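Local coordinates for aldehyde dehydrogenase (Burkholderia vietnamiensis, PDB 5KF0), which probably oxidises aldehydes to carboxylic acids with a nicotinamide cofactor, and holds NADPH in this crystal, at residues 53-58 with 227-232; 180-185 with 209-214; 296-301 with 392-397; 383-388 with 408-413. One frame throughout, in Å; residues are numbered along the deposited sequence.

In the fold
Interactions 1 and 2 lie together in the cofactor-binding domain, their centres about 9 Å apart: Phe230 CZ of interaction 1 packs 3.9 Å from Val183 CB of interaction 2, and Ala54 CB reaches Ser212 OG at 3.4 Å. Across the molecule, interactions 3 and 4 form a second pair with centres about 11 Å apart, consistent with the catalytic domain of the family. They are joined by Glu396 OE2 and Tyr384 OH, 2.6 Å apart and probably hydrogen-bonded. NADPH spans the gap: Lys185 of interaction 2 and Glu387 of interaction 4 bind its 2'-phosphorylated adenosine ribose and its nicotinamide ribose, although the centres of those contacts are about 35 Å apart.

Interaction 1 (53-58 with 227-232); sequences AAIGAA and DERFRL
Helix 48-60 runs past a type I beta turn, Asp227 to Phe230, and the backbones come closest at Ile55 and Arg229, whose CA atoms stay 7.1 Å apart. The turn leads from helix 222-226 into strand 232-236 of the cofactor-binding Rossmann-like domain, and side chains of the turn reach across to the helix. Ile55 carries the contact with both of its branches. Its CG2, anti to the backbone N (chi1, measured to CG1, is -61°), lies over one face of the Arg229 guanidinium, offset toward the rim, and comes within 3.4 Å of NE. The other branch runs to Phe230, which it crosses at about a right angle: CG1 meets CZ of the ring, and Ile55 CD1 sits 3.5 Å from Phe230 CE2. The same CD1 also faces Asp227 tip to tip. Asp227 and Arg229 are tied to each other within the turn. Arg229 presents its side, NE and NH2, and grips one carboxylate oxygen with each; NE points almost straight at Asp227 OD1, with an N-H...O angle of 172°. OD1 also takes the backbone N of Arg229 on its anti lone pair, an Asx turn, and this double use would hold the carboxylate and the guanidinium in place beneath the isoleucine. NH2 has a further salt bridge to Asp52, on the same helix as Ile55, so charge as well as packing joins turn to helix. Beyond the isoleucine, Phe230 touches Ser156 of strand 155-158. The remaining guanidinium nitrogen, Arg229 NH1, lies 3.7 Å from Gly56 N.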
# COMPACT_ATOMS: atom_id res chain seq x y z
N ALA A 53 -39.76 8.51 -1.27
CA ALA A 53 -39.33 9.85 -0.90
C ALA A 53 -37.91 9.84 -0.33
O ALA A 53 -37.13 10.76 -0.58
CB ALA A 53 -40.30 10.46 0.12
N ALA A 54 -37.58 8.80 0.44
CA ALA A 54 -36.24 8.68 1.00
C ALA A 54 -35.20 8.53 -0.10
O ALA A 54 -34.10 9.10 -0.01
CB ALA A 54 -36.18 7.49 1.96
N ILE A 55 -35.51 7.73 -1.12
CA ILE A 55 -34.57 7.53 -2.23
C ILE A 55 -34.37 8.84 -2.99
O ILE A 55 -33.24 9.19 -3.36
CB ILE A 55 -35.05 6.40 -3.16
CG1 ILE A 55 -35.15 5.08 -2.39
CG2 ILE A 55 -34.10 6.25 -4.37
CD1 ILE A 55 -35.87 3.99 -3.16
N GLY A 56 -35.45 9.57 -3.24
CA GLY A 56 -35.31 10.84 -3.94
C GLY A 56 -34.49 11.83 -3.15
O GLY A 56 -33.67 12.57 -3.71
N ALA A 57 -34.67 11.85 -1.83
CA ALA A 57 -33.87 12.73 -0.99
C ALA A 57 -32.40 12.31 -0.99
O ALA A 57 -31.51 13.16 -0.96
CB ALA A 57 -34.42 12.74 0.44
N ALA A 58 -32.14 11.00 -1.03
CA ALA A 58 -30.77 10.52 -1.10
C ALA A 58 -30.10 10.99 -2.38
O ALA A 58 -28.94 11.43 -2.36
CB ALA A 58 -30.73 8.99 -1.00
N ASP A 227 -35.02 -0.40 -6.94
CA ASP A 227 -34.99 0.98 -7.42
C ASP A 227 -33.63 1.29 -8.05
O ASP A 227 -32.58 1.05 -7.45
CB ASP A 227 -35.28 1.96 -6.28
CG ASP A 227 -35.67 3.34 -6.79
OD1 ASP A 227 -34.79 4.03 -7.35
OD2 ASP A 227 -36.85 3.72 -6.65
N GLU A 228 -33.66 1.79 -9.30
CA GLU A 228 -32.41 1.99 -10.02
C GLU A 228 -31.63 3.21 -9.55
O GLU A 228 -30.49 3.39 -9.98
CB GLU A 228 -32.68 2.10 -11.52
CG GLU A 228 -33.33 3.40 -11.94
CD GLU A 228 -33.33 3.59 -13.45
OE1 GLU A 228 -32.88 2.68 -14.18
OE2 GLU A 228 -33.79 4.66 -13.91
N ARG A 229 -32.21 4.05 -8.69
CA ARG A 229 -31.45 5.19 -8.17
C ARG A 229 -30.43 4.77 -7.12
O ARG A 229 -29.48 5.52 -6.87
CB ARG A 229 -32.42 6.23 -7.60
CG ARG A 229 -33.26 6.89 -8.69
CD ARG A 229 -34.40 7.72 -8.11
NE ARG A 229 -35.37 6.87 -7.41
CZ ARG A 229 -36.41 7.34 -6.73
NH1 ARG A 229 -36.63 8.65 -6.67
NH2 ARG A 229 -37.24 6.49 -6.12
N PHE A 230 -30.62 3.61 -6.50
CA PHE A 230 -29.60 3.03 -5.63
C PHE A 230 -28.46 2.50 -6.49
O PHE A 230 -28.70 1.77 -7.46
CB PHE A 230 -30.18 1.88 -4.81
CG PHE A 230 -31.04 2.29 -3.63
CD1 PHE A 230 -30.56 3.12 -2.63
CD2 PHE A 230 -32.31 1.73 -3.48
CE1 PHE A 230 -31.35 3.42 -1.52
CE2 PHE A 230 -33.11 2.03 -2.38
CZ PHE A 230 -32.63 2.89 -1.40
N ARG A 231 -27.22 2.83 -6.13
CA ARG A 231 -26.05 2.35 -6.87
C ARG A 231 -25.40 1.13 -6.22
O ARG A 231 -24.57 0.47 -6.86
CB ARG A 231 -25.01 3.46 -7.00
CG ARG A 231 -25.60 4.78 -7.50
CD ARG A 231 -26.30 4.64 -8.85
NE ARG A 231 -25.35 4.67 -9.96
CZ ARG A 231 -24.96 5.78 -10.58
NH1 ARG A 231 -25.42 6.96 -10.20
NH2 ARG A 231 -24.08 5.71 -11.58
N LEU A 232 -25.78 0.81 -4.99
CA LEU A 232 -25.27 -0.33 -4.24
C LEU A 232 -26.39 -0.86 -3.37
O LEU A 232 -27.11 -0.06 -2.74
CB LEU A 232 -24.07 0.06 -3.37
CG LEU A 232 -23.65 -0.97 -2.31
CD1 LEU A 232 -23.07 -2.22 -2.97
CD2 LEU A 232 -22.66 -0.37 -1.31

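Interaction 2 (180-185 with 209-214); sequences CPFVLK and GAFSVL. With NDP (NADPH dihydro-nicotinamide-adenine-dinucleotide phosphate), chain E.
The Phe182 ring has Phe211 CB over one face, a CH-pi contact with CB 3.8 Å from the ring centroid and displaced toward the rim at CZ; Cys180 O lies at its edge, in plane. The two phenylalanine side chains run side by side, pointing the same way. In Phe182, CG stands between the backbone N and the carbonyl carbon (chi1 67°), and Phe211 repeats this torsion. On the opposite face of the sheet Val183 CG1 packs against Leu214 CD1, with Ser212 CB nearby. Four backbone hydrogen bonds alternate between the parallel strands, from Phe182 N to Ala210 O at one end to Leu214 N to Leu184 O, 2.9 Å, at the other. Before the strands pair, one water bridges Cys180 O and Ala210 O; a second donates to Phe182 O and Gly209 O. At the far end Lys185 bends at chi3 and chi4, and NZ donates to three NADPH oxygens: the ribose O2B at 2.9 Å and O3B at 3.1 Å, and O2X of the 2'-phosphate at 3.0 Å. NZ also donates to Ala216 O. The pair belongs to a right-handed beta-alpha-beta crossover through helix 192-202, which packs on Phe211 and Val213. Helix 164-178 abuts Phe182 and Leu184, helix 48-60 lies against Ser212 and Leu214 on the other face, and strand 155-158 continues the sheet beyond 182-185.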
# COMPACT_ATOMS: atom_id res chain seq x y z
N CYS A 180 -21.42 8.64 1.22
CA CYS A 180 -22.60 8.14 0.51
C CYS A 180 -23.86 8.42 1.30
O CYS A 180 -23.93 8.05 2.48
CB CYS A 180 -22.52 6.63 0.30
SG CYS A 180 -21.26 6.07 -0.82
N PRO A 181 -24.88 9.02 0.69
CA PRO A 181 -26.22 8.96 1.28
C PRO A 181 -26.70 7.52 1.31
O PRO A 181 -26.33 6.71 0.45
CB PRO A 181 -27.08 9.80 0.32
CG PRO A 181 -26.09 10.52 -0.59
CD PRO A 181 -24.91 9.60 -0.66
N PHE A 182 -27.52 7.19 2.30
CA PHE A 182 -27.99 5.81 2.40
C PHE A 182 -29.40 5.77 2.97
O PHE A 182 -29.84 6.67 3.69
CB PHE A 182 -27.05 4.95 3.28
CG PHE A 182 -27.05 5.35 4.73
CD1 PHE A 182 -27.99 4.81 5.61
CD2 PHE A 182 -26.12 6.27 5.21
CE1 PHE A 182 -28.00 5.18 6.95
CE2 PHE A 182 -26.12 6.65 6.56
CZ PHE A 182 -27.07 6.11 7.43
N VAL A 183 -30.09 4.67 2.68
CA VAL A 183 -31.38 4.35 3.26
C VAL A 183 -31.24 2.97 3.88
O VAL A 183 -30.93 2.00 3.18
CB VAL A 183 -32.51 4.35 2.21
CG1 VAL A 183 -33.87 4.11 2.90
CG2 VAL A 183 -32.55 5.69 1.43
N LEU A 184 -31.45 2.88 5.20
CA LEU A 184 -31.28 1.64 5.95
C LEU A 184 -32.65 1.08 6.33
O LEU A 184 -33.49 1.80 6.89
CB LEU A 184 -30.46 1.87 7.22
CG LEU A 184 -30.42 0.72 8.25
CD1 LEU A 184 -29.70 -0.51 7.68
CD2 LEU A 184 -29.78 1.16 9.57
N LYS A 185 -32.88 -0.19 6.01
CA LYS A 185 -34.06 -0.92 6.47
C LYS A 185 -33.61 -1.93 7.51
O LYS A 185 -33.02 -2.97 7.16
CB LYS A 185 -34.76 -1.63 5.31
CG LYS A 185 -36.16 -2.14 5.71
CD LYS A 185 -36.62 -3.32 4.85
CE LYS A 185 -36.05 -4.64 5.39
NZ LYS A 185 -36.60 -4.91 6.76
N GLY A 209 -31.14 14.49 3.54
CA GLY A 209 -31.10 13.38 2.61
C GLY A 209 -29.89 12.48 2.76
O GLY A 209 -29.81 11.45 2.08
N ALA A 210 -28.92 12.85 3.62
CA ALA A 210 -27.79 11.97 3.87
C ALA A 210 -28.23 10.62 4.39
O ALA A 210 -27.60 9.60 4.08
CB ALA A 210 -26.82 12.61 4.87
N PHE A 211 -29.31 10.56 5.17
CA PHE A 211 -29.73 9.26 5.67
C PHE A 211 -31.24 9.22 5.87
O PHE A 211 -31.88 10.23 6.15
CB PHE A 211 -29.01 8.90 6.97
CG PHE A 211 -29.48 9.68 8.17
CD1 PHE A 211 -30.44 9.15 9.02
CD2 PHE A 211 -28.94 10.93 8.47
CE1 PHE A 211 -30.87 9.86 10.13
CE2 PHE A 211 -29.36 11.64 9.60
CZ PHE A 211 -30.32 11.10 10.44
N SER A 212 -31.78 8.02 5.70
CA SER A 212 -33.09 7.64 6.19
C SER A 212 -32.97 6.28 6.85
O SER A 212 -32.19 5.44 6.40
CB SER A 212 -34.14 7.60 5.06
OG SER A 212 -34.35 8.90 4.51
N VAL A 213 -33.74 6.06 7.91
CA VAL A 213 -33.82 4.75 8.56
C VAL A 213 -35.31 4.41 8.62
O VAL A 213 -36.08 5.06 9.33
CB VAL A 213 -33.17 4.73 9.95
CG1 VAL A 213 -33.35 3.35 10.60
CG2 VAL A 213 -31.68 5.09 9.85
N LEU A 214 -35.71 3.40 7.84
CA LEU A 214 -37.13 3.14 7.57
C LEU A 214 -37.48 1.70 7.91
O LEU A 214 -37.12 0.79 7.13
CB LEU A 214 -37.45 3.43 6.11
CG LEU A 214 -37.21 4.84 5.59
CD1 LEU A 214 -37.60 4.92 4.12
CD2 LEU A 214 -37.99 5.86 6.40
PA NDP E . -33.51 -12.63 7.07
O1A NDP E . -32.91 -13.01 5.76
O2A NDP E . -34.80 -13.40 7.38
O5B NDP E . -33.82 -11.07 7.17
C5B NDP E . -32.69 -10.16 7.06
C4B NDP E . -33.19 -8.82 6.60
O4B NDP E . -33.64 -8.93 5.23
C3B NDP E . -34.38 -8.26 7.39
O3B NDP E . -34.29 -6.84 7.46
C2B NDP E . -35.56 -8.67 6.51
O2B NDP E . -36.74 -7.85 6.67
C1B NDP E . -34.95 -8.40 5.15
N9A NDP E . -35.65 -9.04 4.04
C8A NDP E . -36.06 -10.34 3.92
N7A NDP E . -36.61 -10.62 2.76
C5A NDP E . -36.56 -9.42 2.07
C6A NDP E . -36.98 -9.04 0.78
N6A NDP E . -37.58 -9.87 -0.08
N1A NDP E . -36.76 -7.76 0.40
C2A NDP E . -36.18 -6.92 1.26
N3A NDP E . -35.75 -7.15 2.50
C4A NDP E . -35.98 -8.43 2.85
O3 NDP E . -32.44 -12.88 8.22
PN NDP E . -32.51 -12.78 9.80
O1N NDP E . -32.93 -11.41 10.20
O2N NDP E . -33.38 -13.91 10.29
O5D NDP E . -31.01 -12.99 10.28
C5D NDP E . -30.35 -14.27 10.36
C4D NDP E . -29.55 -14.49 9.11
O4D NDP E . -28.58 -13.41 8.94
C3D NDP E . -28.75 -15.79 9.14
O3D NDP E . -28.78 -16.49 7.90
C2D NDP E . -27.34 -15.30 9.49
O2D NDP E . -26.27 -16.16 9.14
C1D NDP E . -27.30 -13.98 8.73
N1N NDP E . -26.25 -13.15 9.31
C2N NDP E . -25.15 -12.77 8.58
C3N NDP E . -24.10 -12.14 9.13
C7N NDP E . -22.95 -11.65 8.32
O7N NDP E . -22.37 -10.62 8.70
N7N NDP E . -22.54 -12.37 7.28
C4N NDP E . -24.03 -11.95 10.60
C5N NDP E . -25.38 -12.09 11.22
C6N NDP E . -26.36 -12.71 10.60
P2B NDP E . -37.86 -8.20 7.82
O1X NDP E . -37.31 -9.27 8.68
O2X NDP E . -38.10 -6.86 8.46
O3X NDP E . -39.11 -8.63 7.08
O HOH W 1 -24.60 9.46 4.64
O HOH W 2 -30.58 8.90 2.32

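Interaction 3 (296-301 with 392-397); sequences VQRILV and VAILEK
Leu300 and Glu396 lie side by side and point the same way, with Glu396 OE2 3.5 Å from Leu300 CG. Glu396 CG stands between its backbone N and carbonyl carbon (chi1 51°), which brings it within 3.6 Å of Ile299 O. On the same face Ile394 runs alongside Arg298, and in one of its two modelled conformers its CG1 touches the aliphatic CG of the arginine. On the other face the strands meet through hydrocarbon side chains: Leu395 CD1 fits against Val301 CG2 at 3.6 Å and also meets Ile299 CG2, while Ile299 CD1 reaches back to Ala393 CB. Beneath these side chains the backbones exchange four hydrogen bonds. Ile299 N to Ile394 O and Glu396 N to Ile299 O are both 2.8 Å and run nearly along the C=O axis. The strands are parallel, with their axes turned by 23°, and are neighbours in the mixed sheet of the domain that is catalytic in this family; 263-266 flanks 298-302, and 368-375 flanks 392-398. Helix 306-319 covers the face of Ile299, Val301 and Leu395. On the Arg298 and Glu396 face the polar ends are held from outside. Besides Tyr384 at OE2, Glu396 has a salt bridge from OE1 to Arg407. The Arg298 guanidinium is tied to the carbonyls of Asn261, Arg407 and Val408. Further out, Gln297 binds backbone atoms of Leu383, Lys386 and Ala388, fastening this part of 296-301 to the segment that leads into 392-398.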
# COMPACT_ATOMS: atom_id res chain seq x y z
N VAL A 296 -20.57 -21.67 16.22
CA VAL A 296 -20.03 -23.01 16.02
C VAL A 296 -21.18 -24.00 15.93
O VAL A 296 -21.94 -24.19 16.89
CB VAL A 296 -19.07 -23.39 17.15
CG1 VAL A 296 -18.70 -24.89 17.08
CG2 VAL A 296 -17.82 -22.49 17.10
N GLN A 297 -21.30 -24.66 14.78
CA GLN A 297 -22.31 -25.69 14.58
C GLN A 297 -21.73 -27.09 14.52
O GLN A 297 -22.39 -28.04 14.93
CB GLN A 297 -23.10 -25.42 13.29
CG GLN A 297 -24.33 -26.32 13.07
CD GLN A 297 -25.15 -25.84 11.87
OE1 GLN A 297 -25.28 -24.64 11.63
NE2 GLN A 297 -25.73 -26.79 11.14
N ARG A 298 -20.49 -27.24 14.04
CA ARG A 298 -19.86 -28.54 13.85
C ARG A 298 -18.50 -28.51 14.54
O ARG A 298 -17.75 -27.56 14.38
CB ARG A 298 -19.69 -28.87 12.36
CG ARG A 298 -21.01 -28.88 11.59
CD ARG A 298 -20.77 -29.20 10.11
NE ARG A 298 -20.17 -28.07 9.39
CZ ARG A 298 -19.29 -28.19 8.40
NH1 ARG A 298 -18.88 -29.40 8.00
NH2 ARG A 298 -18.81 -27.09 7.83
N ILE A 299 -18.21 -29.56 15.30
CA ILE A 299 -16.97 -29.64 16.07
C ILE A 299 -16.28 -30.94 15.70
O ILE A 299 -16.79 -32.03 15.98
CB ILE A 299 -17.25 -29.59 17.58
CG1 ILE A 299 -17.97 -28.28 17.96
CG2 ILE A 299 -15.94 -29.73 18.36
CD1 ILE A 299 -18.51 -28.30 19.39
N LEU A 300 -15.11 -30.84 15.07
CA LEU A 300 -14.35 -32.00 14.61
C LEU A 300 -13.13 -32.16 15.50
O LEU A 300 -12.28 -31.26 15.57
CB LEU A 300 -13.93 -31.83 13.14
CG LEU A 300 -15.08 -31.71 12.13
CD1 LEU A 300 -15.50 -30.24 11.91
CD2 LEU A 300 -14.70 -32.36 10.82
N VAL A 301 -13.03 -33.30 16.19
CA VAL A 301 -12.04 -33.50 17.24
C VAL A 301 -11.17 -34.71 16.93
O VAL A 301 -11.69 -35.79 16.59
CB VAL A 301 -12.72 -33.66 18.61
CG1 VAL A 301 -11.70 -33.85 19.69
CG2 VAL A 301 -13.62 -32.45 18.89
N VAL A 392 -27.51 -25.49 19.25
CA VAL A 392 -27.21 -26.89 18.99
C VAL A 392 -25.86 -26.97 18.30
O VAL A 392 -25.57 -26.18 17.39
CB VAL A 392 -28.28 -27.54 18.10
CG1 VAL A 392 -27.91 -29.00 17.78
CG2 VAL A 392 -29.64 -27.46 18.76
N ALA A 393 -25.03 -27.92 18.72
CA ALA A 393 -23.78 -28.21 18.04
C ALA A 393 -23.64 -29.72 17.91
O ALA A 393 -24.19 -30.49 18.70
CB ALA A 393 -22.57 -27.62 18.78
N ILE A 394 -22.87 -30.11 16.90
CA ILE A 394 -22.64 -31.52 16.61
C ILE A 394 -21.16 -31.82 16.79
O ILE A 394 -20.29 -31.03 16.39
CB ILE A 394 -23.14 -31.93 15.20
CG1 ILE A 394 -22.26 -31.36 14.09
CG2 ILE A 394 -24.59 -31.51 15.02
CD1 ILE A 394 -21.24 -32.35 13.56
N LEU A 395 -20.88 -32.96 17.41
CA LEU A 395 -19.53 -33.39 17.74
C LEU A 395 -19.19 -34.59 16.87
O LEU A 395 -19.97 -35.55 16.80
CB LEU A 395 -19.42 -33.74 19.22
CG LEU A 395 -18.09 -34.30 19.71
CD1 LEU A 395 -17.02 -33.24 19.61
CD2 LEU A 395 -18.22 -34.81 21.14
N GLU A 396 -18.05 -34.55 16.19
CA GLU A 396 -17.63 -35.67 15.36
C GLU A 396 -16.12 -35.84 15.47
O GLU A 396 -15.40 -34.97 15.99
CB GLU A 396 -18.10 -35.49 13.90
CG GLU A 396 -17.74 -34.14 13.25
CD GLU A 396 -18.28 -33.98 11.82
OE1 GLU A 396 -18.69 -34.99 11.21
OE2 GLU A 396 -18.29 -32.84 11.31
N LYS A 397 -15.64 -36.98 14.98
CA LYS A 397 -14.29 -37.48 15.23
C LYS A 397 -13.52 -37.58 13.91
O LYS A 397 -14.10 -37.93 12.88
CB LYS A 397 -14.37 -38.86 15.91
CG LYS A 397 -13.05 -39.48 16.34
CD LYS A 397 -13.26 -40.91 16.88
CE LYS A 397 -14.05 -40.91 18.17
NZ LYS A 397 -14.08 -42.27 18.80

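Interaction 4 (383-388 with 408-413); sequences LYRKEA and VNDSDF. With NDP (NADPH dihydro-nicotinamide-adenine-dinucleotide phosphate), chain E.
Arg385 and Asp410 cross at about a right angle and form an end-on, two-pronged salt bridge between the last turn of helix 382-385 and the loop leaving helix 401-409, in the domain that is catalytic in this family. Arg385 NH2 meets Asp410 OD1 at 3.0 Å, and Arg385 NH1 meets Asp410 OD2 at 3.2 Å. The two flat groups are not coplanar: their planes stand 48° apart. The carboxylate lies at the guanidinium edge, whereas the nitrogens reach both of its oxygens from above the carboxylate plane. The arginine chain bends at chi3 (74°), which turns NE out of an extended line. Arg379 adds to the site: its NE forms a salt bridge with Asp410 OD2, and Arg379 O accepts from Arg385 NH1. Water fills in around the pair: one molecule joins Tyr384 OH to Asp410 OD2, and another links Arg385 NH2 to Asp412 OD1. Two more connect Arg385 O with Asp412, at its backbone N and at OD2. Phe413 turns its ring edge to the backbone of 383-388, CE2 lying 3.5 Å from Arg385 O, while Asp412 CB sits over the centre of one ring face. Phe413 N donates to Ser411 OG, an ST turn, and Ser411 OG is also bonded to Asn261. Glu387 leaves the contact for the cofactor. CG is anti to the backbone N (chi1 -175°) and the chain is extended beyond it; the carboxylate accepts both nicotinamide-ribose hydroxyls, NADPH O3D donating to Glu387 OE2 at 2.7 Å and NADPH O2D to Glu387 OE1 at 2.6 Å.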
# COMPACT_ATOMS: atom_id res chain seq x y z
N LEU A 383 -29.68 -31.08 10.15
CA LEU A 383 -28.97 -30.52 11.29
C LEU A 383 -27.49 -30.32 10.99
O LEU A 383 -26.86 -29.43 11.57
CB LEU A 383 -29.15 -31.42 12.52
CG LEU A 383 -28.66 -30.83 13.84
CD1 LEU A 383 -29.55 -29.67 14.26
CD2 LEU A 383 -28.63 -31.89 14.92
N TYR A 384 -26.93 -31.15 10.11
CA TYR A 384 -25.53 -31.02 9.73
C TYR A 384 -25.33 -29.94 8.69
O TYR A 384 -24.43 -29.10 8.82
CB TYR A 384 -24.99 -32.36 9.20
CG TYR A 384 -23.48 -32.38 9.12
CD1 TYR A 384 -22.72 -32.87 10.17
CD2 TYR A 384 -22.82 -31.87 8.00
CE1 TYR A 384 -21.34 -32.85 10.11
CE2 TYR A 384 -21.44 -31.85 7.94
CZ TYR A 384 -20.70 -32.35 9.00
OH TYR A 384 -19.33 -32.31 8.96
N ARG A 385 -26.17 -29.94 7.65
CA ARG A 385 -25.89 -29.22 6.41
C ARG A 385 -26.53 -27.85 6.31
O ARG A 385 -26.02 -26.99 5.59
CB ARG A 385 -26.36 -30.04 5.21
CG ARG A 385 -25.76 -31.43 5.14
CD ARG A 385 -25.78 -32.00 3.72
NE ARG A 385 -24.76 -31.36 2.87
CZ ARG A 385 -23.47 -31.70 2.88
NH1 ARG A 385 -23.04 -32.65 3.70
NH2 ARG A 385 -22.62 -31.07 2.07
N LYS A 386 -27.67 -27.64 6.97
CA LYS A 386 -28.31 -26.33 6.91
C LYS A 386 -27.85 -25.48 8.09
O LYS A 386 -27.15 -25.95 8.99
CB LYS A 386 -29.83 -26.48 6.90
CG LYS A 386 -30.36 -27.34 5.74
CD LYS A 386 -31.88 -27.32 5.73
CE LYS A 386 -32.45 -28.14 4.59
NZ LYS A 386 -32.03 -27.60 3.27
N GLU A 387 -28.24 -24.21 8.08
CA GLU A 387 -27.81 -23.29 9.13
C GLU A 387 -28.70 -23.46 10.36
O GLU A 387 -29.88 -23.08 10.35
CB GLU A 387 -27.84 -21.84 8.63
CG GLU A 387 -27.27 -20.87 9.65
CD GLU A 387 -27.15 -19.45 9.11
OE1 GLU A 387 -26.30 -18.70 9.61
OE2 GLU A 387 -27.94 -19.09 8.21
N ALA A 388 -28.13 -24.03 11.43
CA ALA A 388 -28.93 -24.32 12.62
C ALA A 388 -29.51 -23.04 13.23
O ALA A 388 -30.71 -22.98 13.53
CB ALA A 388 -28.07 -25.05 13.65
N VAL A 408 -14.90 -30.05 6.87
CA VAL A 408 -15.29 -28.65 7.01
C VAL A 408 -15.83 -28.12 5.68
O VAL A 408 -16.86 -27.44 5.63
CB VAL A 408 -14.10 -27.80 7.50
CG1 VAL A 408 -14.46 -26.30 7.44
CG2 VAL A 408 -13.70 -28.21 8.93
N ASN A 409 -15.13 -28.43 4.59
CA ASN A 409 -15.52 -27.97 3.26
C ASN A 409 -16.75 -28.69 2.72
O ASN A 409 -17.28 -28.26 1.69
CB ASN A 409 -14.37 -28.18 2.26
CG ASN A 409 -13.29 -27.12 2.36
OD1 ASN A 409 -13.53 -26.00 2.80
ND2 ASN A 409 -12.07 -27.48 1.93
N ASP A 410 -17.19 -29.77 3.36
CA ASP A 410 -18.34 -30.55 2.89
C ASP A 410 -19.62 -29.82 3.28
O ASP A 410 -20.35 -30.20 4.20
CB ASP A 410 -18.29 -31.95 3.49
CG ASP A 410 -19.54 -32.76 3.19
OD1 ASP A 410 -20.08 -32.60 2.06
OD2 ASP A 410 -20.00 -33.51 4.09
N SER A 411 -19.89 -28.73 2.55
CA SER A 411 -20.92 -27.78 2.91
C SER A 411 -21.21 -26.89 1.71
O SER A 411 -20.33 -26.65 0.88
CB SER A 411 -20.48 -26.90 4.09
OG SER A 411 -21.46 -25.91 4.38
N ASP A 412 -22.45 -26.38 1.66
CA ASP A 412 -22.80 -25.29 0.75
C ASP A 412 -22.12 -23.99 1.13
O ASP A 412 -22.03 -23.07 0.30
CB ASP A 412 -24.31 -25.03 0.75
CG ASP A 412 -25.12 -26.20 0.27
OD1 ASP A 412 -24.60 -27.04 -0.49
OD2 ASP A 412 -26.32 -26.24 0.62
N PHE A 413 -21.63 -23.88 2.36
CA PHE A 413 -21.27 -22.60 2.95
C PHE A 413 -19.76 -22.48 3.10
O PHE A 413 -19.00 -23.42 2.84
CB PHE A 413 -21.99 -22.45 4.30
CG PHE A 413 -23.48 -22.54 4.17
CD1 PHE A 413 -24.18 -21.55 3.49
CD2 PHE A 413 -24.19 -23.62 4.70
CE1 PHE A 413 -25.57 -21.61 3.35
CE2 PHE A 413 -25.57 -23.69 4.57
CZ PHE A 413 -26.26 -22.68 3.88
PA NDP E . -33.51 -12.63 7.07
O1A NDP E . -32.91 -13.01 5.76
O2A NDP E . -34.80 -13.40 7.38
O5B NDP E . -33.82 -11.07 7.17
C5B NDP E . -32.69 -10.16 7.06
C4B NDP E . -33.19 -8.82 6.60
O4B NDP E . -33.64 -8.93 5.23
C3B NDP E . -34.38 -8.26 7.39
O3B NDP E . -34.29 -6.84 7.46
C2B NDP E . -35.56 -8.67 6.51
O2B NDP E . -36.74 -7.85 6.67
C1B NDP E . -34.95 -8.40 5.15
N9A NDP E . -35.65 -9.04 4.04
C8A NDP E . -36.06 -10.34 3.92
N7A NDP E . -36.61 -10.62 2.76
C5A NDP E . -36.56 -9.42 2.07
C6A NDP E . -36.98 -9.04 0.78
N6A NDP E . -37.58 -9.87 -0.08
N1A NDP E . -36.76 -7.76 0.40
C2A NDP E . -36.18 -6.92 1.26
N3A NDP E . -35.75 -7.15 2.50
C4A NDP E . -35.98 -8.43 2.85
O3 NDP E . -32.44 -12.88 8.22
PN NDP E . -32.51 -12.78 9.80
O1N NDP E . -32.93 -11.41 10.20
O2N NDP E . -33.38 -13.91 10.29
O5D NDP E . -31.01 -12.99 10.28
C5D NDP E . -30.35 -14.27 10.36
C4D NDP E . -29.55 -14.49 9.11
O4D NDP E . -28.58 -13.41 8.94
C3D NDP E . -28.75 -15.79 9.14
O3D NDP E . -28.78 -16.49 7.90
C2D NDP E . -27.34 -15.30 9.49
O2D NDP E . -26.27 -16.16 9.14
C1D NDP E . -27.30 -13.98 8.73
N1N NDP E . -26.25 -13.15 9.31
C2N NDP E . -25.15 -12.77 8.58
C3N NDP E . -24.10 -12.14 9.13
C7N NDP E . -22.95 -11.65 8.32
O7N NDP E . -22.37 -10.62 8.70
N7N NDP E . -22.54 -12.37 7.28
C4N NDP E . -24.03 -11.95 10.60
C5N NDP E . -25.38 -12.09 11.22
C6N NDP E . -26.36 -12.71 10.60
P2B NDP E . -37.86 -8.20 7.82
O1X NDP E . -37.31 -9.27 8.68
O2X NDP E . -38.10 -6.86 8.46
O3X NDP E . -39.11 -8.63 7.08
O HOH W 3 -18.65 -33.65 6.48
O HOH W 4 -24.40 -27.65 3.47
O HOH W 5 -26.08 -29.16 1.59
O HOH W 6 -27.75 -26.22 3.11
O HOH W 7 -23.18 -29.40 -0.13